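Local coordinates for protein isatin hydrolase (Ralstonia solanacearum, PDB 5NMP) that probably hydrolyses the cyclic amide of isatin with the help of a bound manganese ion, and belongs to the putative cyclase family, at residues Arg91-Gly95 with His220-Arg224; Pro177-Glu183 with Pro214-Met219. All blocks are in the same frame, centred on the assembly; numbering follows the deposited sequence.

Overall arrangement
Both contacts use helix 214-221, contact 2 on its first turns and contact 1 at its C-terminal end, and their centres lie 15 Å apart. Both segments of contact 2 fall between those of contact 1 in the sequence: the order is 91-95, 177-183, 214-219, 220-224. They meet at the helix end, where Arg224 N approaches Met219 O at 2.7 Å, a probable hydrogen bond. One helix is thus packed against helix 179-187 and, at its end, against the loop between strands 80-82 and 107-114. The side chain of His220 is about 4 Å from that of the manganese ligand Asp82, against about 8 Å for Cys215 in contact 2.

Contact 1 (Arg91-Gly95 with His220-Arg224); sequences RDYPG and HGANR
A Schellman motif closes helix 214-221, and its C-prime residue, Asn223, lies against Tyr93 of the loop between strands 80-82 and 107-114. The positive phi of Asn223 marks the turn, and its backbone N reaches His220 O at 3.1 Å. With CG anti to the carbonyl carbon (chi1 -76°), Tyr93 directs its ring at this helix end. Asn223 CB lies over one face, 3.7 Å from the ring centroid and 11° off the normal, a CH-pi contact. The amide plane follows the ring at a tilt of 9°, making this a stack, with Asn223 ND2 3.6 Å from Tyr93 CD2. At the far end of the ring Tyr93 OH donates to Gly221 O at 2.8 Å, arriving from above the carbonyl plane. Two waters extend the junction to Gly95. One donates to Gly95 O and to Asn223 OD1; the other accepts from Gly95 N and, weakly, from Asn223 ND2. Behind this surface the ring of His220 donates through ND1 to Arg224 O at 3.2 Å with the acceptor in the ring plane. The chemistry is therefore mixed: the Tyr93 ring lies flat against the Asn223 side chain, the phenol bond serves Gly221 O, and one water links Gly95 O to Asn223 OD1, the second bridge being weak on the Asn223 side, while the bond from ND1 restricts rotation of the His220 ring.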
loop_
_atom_site.group_PDB
_atom_site.type_symbol
_atom_site.label_atom_id
_atom_site.label_comp_id
_atom_site.label_asym_id
_atom_site.label_seq_id
_atom_site.Cartn_x
_atom_site.Cartn_y
_atom_site.Cartn_z
ATOM N N ARG A 91 -4.536 -13.644 18.593
ATOM C CA ARG A 91 -5.431 -14.399 17.720
ATOM C C ARG A 91 -6.914 -14.030 17.855
ATOM O O ARG A 91 -7.683 -14.201 16.908
ATOM C CB ARG A 91 -5.257 -15.900 17.977
ATOM C CG ARG A 91 -5.716 -16.350 19.355
ATOM C CD ARG A 91 -5.455 -17.831 19.578
ATOM N NE ARG A 91 -6.078 -18.654 18.547
ATOM C CZ ARG A 91 -5.998 -19.979 18.500
ATOM N NH1 ARG A 91 -5.322 -20.634 19.432
ATOM N NH2 ARG A 91 -6.594 -20.647 17.520
ATOM N N ASP A 92 -7.317 -13.521 19.015
ATOM C CA ASP A 92 -8.743 -13.367 19.298
ATOM C C ASP A 92 -9.256 -11.928 19.291
ATOM O O ASP A 92 -10.429 -11.695 19.577
ATOM C CB ASP A 92 -9.076 -14.019 20.641
ATOM C CG ASP A 92 -9.011 -15.534 20.577
ATOM O OD1 ASP A 92 -9.438 -16.097 19.545
ATOM O OD2 ASP A 92 -8.527 -16.159 21.547
ATOM N N TYR A 93 -8.397 -10.969 18.966
ATOM C CA TYR A 93 -8.844 -9.587 18.811
ATOM C C TYR A 93 -9.739 -9.458 17.575
ATOM O O TYR A 93 -9.496 -10.118 16.565
ATOM C CB TYR A 93 -7.655 -8.633 18.701
ATOM C CG TYR A 93 -6.942 -8.351 20.006
ATOM C CD1 TYR A 93 -5.739 -8.976 20.315
ATOM C CD2 TYR A 93 -7.464 -7.445 20.921
ATOM C CE1 TYR A 93 -5.076 -8.713 21.505
ATOM C CE2 TYR A 93 -6.809 -7.173 22.112
ATOM C CZ TYR A 93 -5.616 -7.811 22.399
ATOM O OH TYR A 93 -4.963 -7.544 23.585
ATOM N N PRO A 94 -10.781 -8.614 17.656
ATOM C CA PRO A 94 -11.758 -8.443 16.571
ATOM C C PRO A 94 -11.144 -8.009 15.234
ATOM O O PRO A 94 -11.293 -8.719 14.239
ATOM C CB PRO A 94 -12.691 -7.355 17.115
ATOM C CG PRO A 94 -12.584 -7.475 18.586
ATOM C CD PRO A 94 -11.154 -7.842 18.853
ATOM N N GLY A 95 -10.479 -6.859 15.207
ATOM C CA GLY A 95 -9.853 -6.383 13.986
ATOM C C GLY A 95 -8.362 -6.641 14.017
ATOM O O GLY A 95 -7.568 -5.713 14.155
ATOM N N HIS A 220 1.814 -7.787 19.678
ATOM C CA HIS A 220 0.627 -8.395 19.092
ATOM C C HIS A 220 -0.352 -8.798 20.191
ATOM O O HIS A 220 -1.567 -8.785 19.989
ATOM C CB HIS A 220 1.007 -9.600 18.231
ATOM C CG HIS A 220 1.900 -9.256 17.082
ATOM N ND1 HIS A 220 1.836 -8.042 16.426
ATOM C CD2 HIS A 220 2.890 -9.954 16.476
ATOM C CE1 HIS A 220 2.740 -8.013 15.467
ATOM N NE2 HIS A 220 3.395 -9.163 15.474
ATOM N N GLY A 221 0.188 -9.135 21.361
ATOM C CA GLY A 221 -0.624 -9.491 22.509
ATOM C C GLY A 221 -1.373 -8.296 23.068
ATOM O O GLY A 221 -2.345 -8.450 23.809
ATOM N N ALA A 222 -0.914 -7.099 22.714
ATOM C CA ALA A 222 -1.567 -5.870 23.142
ATOM C C ALA A 222 -2.217 -5.179 21.952
ATOM O O ALA A 222 -2.424 -3.965 21.964
ATOM C CB ALA A 222 -0.571 -4.942 23.822
ATOM N N ASN A 223 -2.517 -5.965 20.922
ATOM C CA ASN A 223 -3.213 -5.481 19.733
ATOM C C ASN A 223 -2.441 -4.380 18.990
ATOM O O ASN A 223 -3.043 -3.460 18.436
ATOM C CB ASN A 223 -4.615 -4.987 20.117
ATOM C CG ASN A 223 -5.600 -5.043 18.961
ATOM O OD1 ASN A 223 -5.331 -5.650 17.926
ATOM N ND2 ASN A 223 -6.756 -4.412 19.140
ATOM N N ARG A 224 -1.110 -4.486 18.981
ATOM C CA ARG A 224 -0.247 -3.541 18.263
ATOM C C ARG A 224 0.319 -4.166 16.990
ATOM O O ARG A 224 0.073 -5.338 16.703
ATOM C CB ARG A 224 0.912 -3.067 19.143
ATOM C CG ARG A 224 0.532 -2.590 20.525
ATOM C CD ARG A 224 -0.301 -1.334 20.465
ATOM N NE ARG A 224 -0.066 -0.477 21.623
ATOM C CZ ARG A 224 -0.674 -0.620 22.795
ATOM N NH1 ARG A 224 -1.556 -1.593 22.971
ATOM N NH2 ARG A 224 -0.400 0.209 23.791
HETATM O O HOH W 1 -9.619 -5.110 17.418
HETATM O O HOH W 2 -5.738 -4.418 15.389
#

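Contact 2 (Pro177-Glu183 with Pro214-Met219)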
loop_
_atom_site.group_PDB
_atom_site.type_symbol
_atom_site.label_atom_id
_atom_site.label_comp_id
_atom_site.label_asym_id
_atom_site.label_seq_id
_atom_site.Cartn_x
_atom_site.Cartn_y
_atom_site.Cartn_z
ATOM N N PRO A 177 14.994 -5.191 20.826
ATOM C CA PRO A 177 14.667 -4.667 22.156
ATOM C C PRO A 177 14.652 -5.741 23.238
ATOM O O PRO A 177 14.362 -6.903 22.956
ATOM C CB PRO A 177 13.266 -4.088 21.958
ATOM C CG PRO A 177 12.656 -4.978 20.919
ATOM C CD PRO A 177 13.787 -5.391 20.000
ATOM N N THR A 178 14.965 -5.348 24.467
ATOM C CA THR A 178 14.804 -6.238 25.609
ATOM C C THR A 178 13.325 -6.359 25.943
ATOM O O THR A 178 12.513 -5.562 25.472
ATOM C CB THR A 178 15.556 -5.730 26.850
ATOM O OG1 THR A 178 14.876 -4.585 27.385
ATOM C CG2 THR A 178 16.986 -5.361 26.495
ATOM N N GLN A 179 12.974 -7.347 26.759
ATOM C CA GLN A 179 11.591 -7.504 27.188
ATOM C C GLN A 179 11.115 -6.266 27.941
ATOM O O GLN A 179 10.002 -5.789 27.725
ATOM C CB GLN A 179 11.429 -8.746 28.063
ATOM C CG GLN A 179 10.029 -8.903 28.636
ATOM C CD GLN A 179 9.850 -10.201 29.389
ATOM O OE1 GLN A 179 10.391 -11.234 29.001
ATOM N NE2 GLN A 179 9.093 -10.154 30.477
ATOM N N GLU A 180 11.969 -5.743 28.814
ATOM C CA GLU A 180 11.631 -4.571 29.611
ATOM C C GLU A 180 11.356 -3.356 28.729
ATOM O O GLU A 180 10.459 -2.567 29.017
ATOM C CB GLU A 180 12.748 -4.257 30.611
ATOM C CG GLU A 180 12.932 -5.303 31.711
ATOM C CD GLU A 180 13.676 -6.552 31.243
ATOM O OE1 GLU A 180 14.052 -6.627 30.051
ATOM O OE2 GLU A 180 13.889 -7.462 32.074
ATOM N N ALA A 181 12.123 -3.215 27.652
ATOM C CA ALA A 181 11.929 -2.111 26.716
ATOM C C ALA A 181 10.581 -2.226 26.011
ATOM O O ALA A 181 9.861 -1.240 25.859
ATOM C CB ALA A 181 13.057 -2.070 25.703
ATOM N N VAL A 182 10.247 -3.437 25.580
ATOM C CA VAL A 182 8.962 -3.693 24.947
ATOM C C VAL A 182 7.821 -3.389 25.919
ATOM O O VAL A 182 6.840 -2.743 25.550
ATOM C CB VAL A 182 8.858 -5.151 24.451
ATOM C CG1 VAL A 182 7.471 -5.433 23.889
ATOM C CG2 VAL A 182 9.923 -5.428 23.397
ATOM N N GLU A 183 7.963 -3.842 27.162
ATOM C CA GLU A 183 6.966 -3.575 28.198
ATOM C C GLU A 183 6.809 -2.076 28.464
ATOM O O GLU A 183 5.695 -1.584 28.641
ATOM C CB GLU A 183 7.332 -4.301 29.496
ATOM C CG GLU A 183 7.160 -5.809 29.432
ATOM C CD GLU A 183 7.690 -6.520 30.667
ATOM O OE1 GLU A 183 8.429 -5.892 31.457
ATOM O OE2 GLU A 183 7.364 -7.714 30.844
ATOM N N PRO A 214 9.960 -11.405 22.712
ATOM C CA PRO A 214 9.081 -10.548 23.519
ATOM C C PRO A 214 8.327 -9.497 22.704
ATOM O O PRO A 214 7.197 -9.159 23.057
ATOM C CB PRO A 214 10.049 -9.878 24.500
ATOM C CG PRO A 214 11.386 -9.966 23.844
ATOM C CD PRO A 214 11.375 -11.257 23.092
ATOM N N CYS A 215 8.933 -8.992 21.636
ATOM C CA CYS A 215 8.296 -7.942 20.847
ATOM C C CYS A 215 7.070 -8.490 20.127
ATOM O O CYS A 215 5.993 -7.914 20.217
ATOM C CB CYS A 215 9.277 -7.327 19.847
ATOM S SG CYS A 215 8.695 -5.797 19.079
ATOM N N HIS A 216 7.233 -9.607 19.424
ATOM C CA HIS A 216 6.101 -10.280 18.794
ATOM C C HIS A 216 5.018 -10.646 19.808
ATOM O O HIS A 216 3.840 -10.360 19.599
ATOM C CB HIS A 216 6.559 -11.543 18.060
ATOM C CG HIS A 216 7.052 -11.289 16.671
ATOM N ND1 HIS A 216 8.370 -11.000 16.389
ATOM C CD2 HIS A 216 6.403 -11.283 15.483
ATOM C CE1 HIS A 216 8.510 -10.826 15.087
ATOM N NE2 HIS A 216 7.332 -10.992 14.514
ATOM N N THR A 217 5.430 -11.272 20.907
ATOM C CA THR A 217 4.495 -11.763 21.912
ATOM C C THR A 217 3.683 -10.648 22.563
ATOM O O THR A 217 2.461 -10.750 22.674
ATOM C CB THR A 217 5.224 -12.541 23.028
ATOM O OG1 THR A 217 5.961 -13.629 22.458
ATOM C CG2 THR A 217 4.223 -13.085 24.030
ATOM N N LEU A 218 4.361 -9.586 22.986
ATOM C CA LEU A 218 3.711 -8.551 23.779
ATOM C C LEU A 218 3.024 -7.484 22.927
ATOM O O LEU A 218 1.948 -7.008 23.289
ATOM C CB LEU A 218 4.721 -7.900 24.729
ATOM C CG LEU A 218 5.380 -8.851 25.741
ATOM C CD1 LEU A 218 6.383 -8.114 26.628
ATOM C CD2 LEU A 218 4.343 -9.584 26.591
ATOM N N MET A 219 3.626 -7.109 21.800
ATOM C CA MET A 219 3.022 -6.093 20.936
ATOM C C MET A 219 1.740 -6.617 20.304
ATOM O O MET A 219 0.696 -5.975 20.387
ATOM C CB MET A 219 3.994 -5.636 19.848
ATOM C CG MET A 219 5.223 -4.911 20.376
ATOM S SD MET A 219 4.911 -3.196 20.826
ATOM C CE MET A 219 4.443 -2.556 19.241
#
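Val182 is the bump of this helix pair: its side chain fits as a knob into the hole formed by Pro214, Cys215, Leu218 and Met219. Helices 179-183 and 214-219 run in the same general direction and cross at -28°, with 9.4 Å between their axes at closest approach. The two methyls of Val182 divide the hollow. CG1, anti to the backbone N (chi1 176°), reaches Leu218 CB at 3.8 Å and also touches Pro214 O and Met219 CG, whereas CG2 rests on Cys215, 3.9 Å from its CA. One turn earlier the Pro214 ring projects toward the other helix, and its CB meets Gln179 CA at 3.9 Å. On the outer flank Leu218 CD1 meets Glu183 CG at 3.7 Å, where the two side chains cross at a slant. The Glu183 carboxylate turns to its own helix: Gln179 NE2 donates to Glu183 OE2 at 3.0 Å, from above the carboxylate plane. On the inner side Pro177 CG approaches Cys215 CB at 4.3 Å, and Phe194 of strand 193-195 touches Pro177, Cys215 and Met219, placing the pair against the sheet. Thr178 is the N-cap of its helix, its OG1 accepting from Ala181 N. The interface is held by apolar packing, its spacing consistent with Val182 seated in its hole; none of the hydrogen bonds joins the two segments, and Gln179-Glu183 and Thr178-Ala181 are internal to 177-183.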